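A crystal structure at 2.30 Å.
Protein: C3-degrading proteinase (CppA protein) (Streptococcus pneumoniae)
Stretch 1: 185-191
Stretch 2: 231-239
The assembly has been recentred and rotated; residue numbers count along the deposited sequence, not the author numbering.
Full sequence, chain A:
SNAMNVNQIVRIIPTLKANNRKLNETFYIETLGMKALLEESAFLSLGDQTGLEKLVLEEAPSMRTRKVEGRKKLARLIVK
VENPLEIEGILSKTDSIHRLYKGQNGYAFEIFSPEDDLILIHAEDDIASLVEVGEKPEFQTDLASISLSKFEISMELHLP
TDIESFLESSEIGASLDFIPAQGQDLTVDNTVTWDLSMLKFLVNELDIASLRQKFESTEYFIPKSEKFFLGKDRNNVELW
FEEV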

# COMPACT_ATOMS: atom_id res chain seq x y z
N ASP A 185 -12.16 -2.75 -14.25
CA ASP A 185 -10.70 -2.93 -14.08
C ASP A 185 -10.25 -3.67 -12.81
O ASP A 185 -9.03 -3.76 -12.51
CB ASP A 185 -10.02 -1.55 -14.15
CG ASP A 185 -10.22 -0.86 -15.49
OD1 ASP A 185 -10.69 -1.52 -16.45
OD2 ASP A 185 -9.94 0.35 -15.59
N LEU A 186 -11.20 -4.25 -12.09
CA LEU A 186 -10.90 -4.89 -10.80
C LEU A 186 -10.16 -6.21 -10.94
O LEU A 186 -9.62 -6.72 -9.97
CB LEU A 186 -12.20 -5.13 -10.02
CG LEU A 186 -12.86 -3.95 -9.32
CD1 LEU A 186 -14.13 -4.43 -8.57
CD2 LEU A 186 -11.83 -3.28 -8.42
N THR A 187 -10.18 -6.79 -12.14
CA THR A 187 -9.39 -7.99 -12.46
C THR A 187 -8.47 -7.86 -13.70
O THR A 187 -7.90 -8.86 -14.18
CB THR A 187 -10.30 -9.22 -12.60
OG1 THR A 187 -11.02 -9.14 -13.84
CG2 THR A 187 -11.29 -9.30 -11.42
N VAL A 188 -8.25 -6.64 -14.18
CA VAL A 188 -7.45 -6.39 -15.39
C VAL A 188 -5.97 -6.85 -15.22
O VAL A 188 -5.37 -6.75 -14.14
CB VAL A 188 -7.53 -4.85 -15.77
CG1 VAL A 188 -6.69 -3.99 -14.85
CG2 VAL A 188 -7.12 -4.60 -17.17
N ASP A 189 -5.36 -7.37 -16.28
CA ASP A 189 -3.94 -7.63 -16.24
C ASP A 189 -3.15 -6.38 -15.72
O ASP A 189 -3.45 -5.24 -16.09
CB ASP A 189 -3.43 -8.06 -17.62
CG ASP A 189 -1.98 -8.46 -17.59
OD1 ASP A 189 -1.54 -9.03 -16.56
OD2 ASP A 189 -1.28 -8.23 -18.60
N ASN A 190 -2.14 -6.63 -14.88
CA ASN A 190 -1.52 -5.56 -14.11
C ASN A 190 -0.65 -4.58 -14.87
O ASN A 190 -0.21 -3.56 -14.31
CB ASN A 190 -0.79 -6.10 -12.86
CG ASN A 190 0.50 -6.83 -13.16
OD1 ASN A 190 1.40 -6.79 -12.35
ND2 ASN A 190 0.56 -7.57 -14.25
N THR A 191 -0.40 -4.90 -16.14
CA THR A 191 0.26 -4.00 -17.06
C THR A 191 -0.72 -2.97 -17.65
O THR A 191 -0.28 -2.00 -18.27
CB THR A 191 0.81 -4.81 -18.23
OG1 THR A 191 -0.27 -5.55 -18.80
CG2 THR A 191 1.88 -5.77 -17.78
N GLY A 231 3.45 -16.09 -7.56
CA GLY A 231 2.14 -16.51 -8.02
C GLY A 231 1.32 -15.32 -8.45
O GLY A 231 1.75 -14.16 -8.39
N LYS A 232 0.10 -15.60 -8.86
CA LYS A 232 -0.79 -14.58 -9.40
C LYS A 232 -2.18 -14.87 -8.88
O LYS A 232 -2.60 -16.02 -8.84
CB LYS A 232 -0.79 -14.65 -10.93
CG LYS A 232 -1.24 -13.37 -11.61
CD LYS A 232 -0.93 -13.48 -13.08
CE LYS A 232 -0.85 -12.16 -13.74
NZ LYS A 232 0.14 -12.17 -14.88
N ASP A 233 -2.86 -13.82 -8.44
CA ASP A 233 -4.15 -13.95 -7.81
C ASP A 233 -5.19 -13.85 -8.91
O ASP A 233 -4.90 -13.40 -10.03
CB ASP A 233 -4.36 -12.88 -6.73
CG ASP A 233 -5.48 -13.24 -5.74
OD1 ASP A 233 -6.02 -14.36 -5.80
OD2 ASP A 233 -5.81 -12.40 -4.88
N ARG A 234 -6.40 -14.30 -8.59
CA ARG A 234 -7.52 -14.32 -9.52
C ARG A 234 -7.93 -12.94 -10.06
O ARG A 234 -8.56 -12.84 -11.13
CB ARG A 234 -8.71 -15.00 -8.83
CG ARG A 234 -8.39 -16.39 -8.21
CD ARG A 234 -9.57 -17.34 -8.28
NE ARG A 234 -9.21 -18.72 -7.97
CZ ARG A 234 -9.01 -19.19 -6.73
NH1 ARG A 234 -9.12 -18.40 -5.66
NH2 ARG A 234 -8.69 -20.47 -6.56
N ASN A 235 -7.56 -11.88 -9.35
CA ASN A 235 -7.69 -10.53 -9.85
C ASN A 235 -6.45 -9.99 -10.59
O ASN A 235 -6.35 -8.79 -10.90
CB ASN A 235 -8.08 -9.61 -8.69
CG ASN A 235 -6.97 -9.46 -7.64
OD1 ASN A 235 -5.86 -9.98 -7.76
ND2 ASN A 235 -7.28 -8.69 -6.61
N ASN A 236 -5.49 -10.87 -10.84
CA ASN A 236 -4.25 -10.54 -11.54
C ASN A 236 -3.19 -9.64 -10.84
O ASN A 236 -2.22 -9.25 -11.45
CB ASN A 236 -4.55 -10.10 -12.99
CG ASN A 236 -5.09 -11.24 -13.82
OD1 ASN A 236 -4.56 -12.35 -13.75
ND2 ASN A 236 -6.21 -11.03 -14.50
N VAL A 237 -3.35 -9.41 -9.55
CA VAL A 237 -2.27 -8.95 -8.67
C VAL A 237 -1.27 -10.12 -8.42
O VAL A 237 -1.62 -11.24 -7.99
CB VAL A 237 -2.84 -8.36 -7.34
CG1 VAL A 237 -1.74 -7.91 -6.36
CG2 VAL A 237 -3.83 -7.16 -7.65
N GLU A 238 -0.03 -9.87 -8.75
CA GLU A 238 1.06 -10.74 -8.43
C GLU A 238 1.31 -10.91 -6.94
O GLU A 238 1.24 -9.95 -6.17
CB GLU A 238 2.33 -10.21 -9.11
CG GLU A 238 2.24 -10.39 -10.63
CD GLU A 238 3.51 -9.97 -11.33
OE1 GLU A 238 4.37 -9.41 -10.60
OE2 GLU A 238 3.63 -10.20 -12.57
N LEU A 239 1.62 -12.13 -6.53
CA LEU A 239 1.80 -12.49 -5.10
C LEU A 239 3.17 -13.09 -4.97
O LEU A 239 3.39 -14.20 -5.42
CB LEU A 239 0.72 -13.48 -4.64
CG LEU A 239 -0.74 -13.04 -4.86
CD1 LEU A 239 -1.65 -14.22 -4.62
CD2 LEU A 239 -1.12 -11.76 -4.04
O HOH W 1 -9.64 -6.98 -7.30

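The contact between 185-191 and the hairpin 231-239 is anchored by one direct hydrogen bond, in which Asn236 ND2 donates to the backbone Thr187 O at 2.8 Å with an N-H...O angle of 154°. Asn236 closes the type I turn that begins at Asp233, and its CA-to-CB bond points toward the other stretch, so a short side chain suffices to reach the carbonyl. The turn itself is held by Asn236 N donating to Asp233 O (2.7 Å) and, just beyond it, Asp233 N to Val237 O (2.9 Å).

A second polar link runs through water 1, which donates to Leu186 O (2.7 Å) and accepts from Asn235 ND2 (3.0 Å). The other end of the same amide serves its own loop: Asn235 OD1 accepts from Val237 N at 3.1 Å, which fixes the side chain so that ND2 is left for the water.

Charge adds a looser tie, a long salt bridge between Asp189 OD1 and Lys232 NZ at 3.9 Å. The Asp189 CA-to-CB bond points away from the hairpin, yet the end of the side chain comes nearer. That carboxylate is also engaged locally, with OD2 accepting from Thr191 OG1 (2.9 Å) and OD1 receiving a weak bond from Asn190 N (3.0 Å).

Around these links the backbones pack closely. Thr187 and Asn235 approach to 4.0 Å between their CA atoms, and a CA-H...O contact joins Thr187 CA to Asn235 O at 3.5 Å. Leu186 O lies 3.5 Å from Asn235 CB, while Thr187 CG2 stands 4.2 Å from that same CB. Asn236 CB sits 3.6 Å from Val188 O, and Asn190 CB packs 3.7 Å from Asn236 O. Together the two stretches bury 336 Å², a modest area in which polar and backbone atoms supply most of the close approaches.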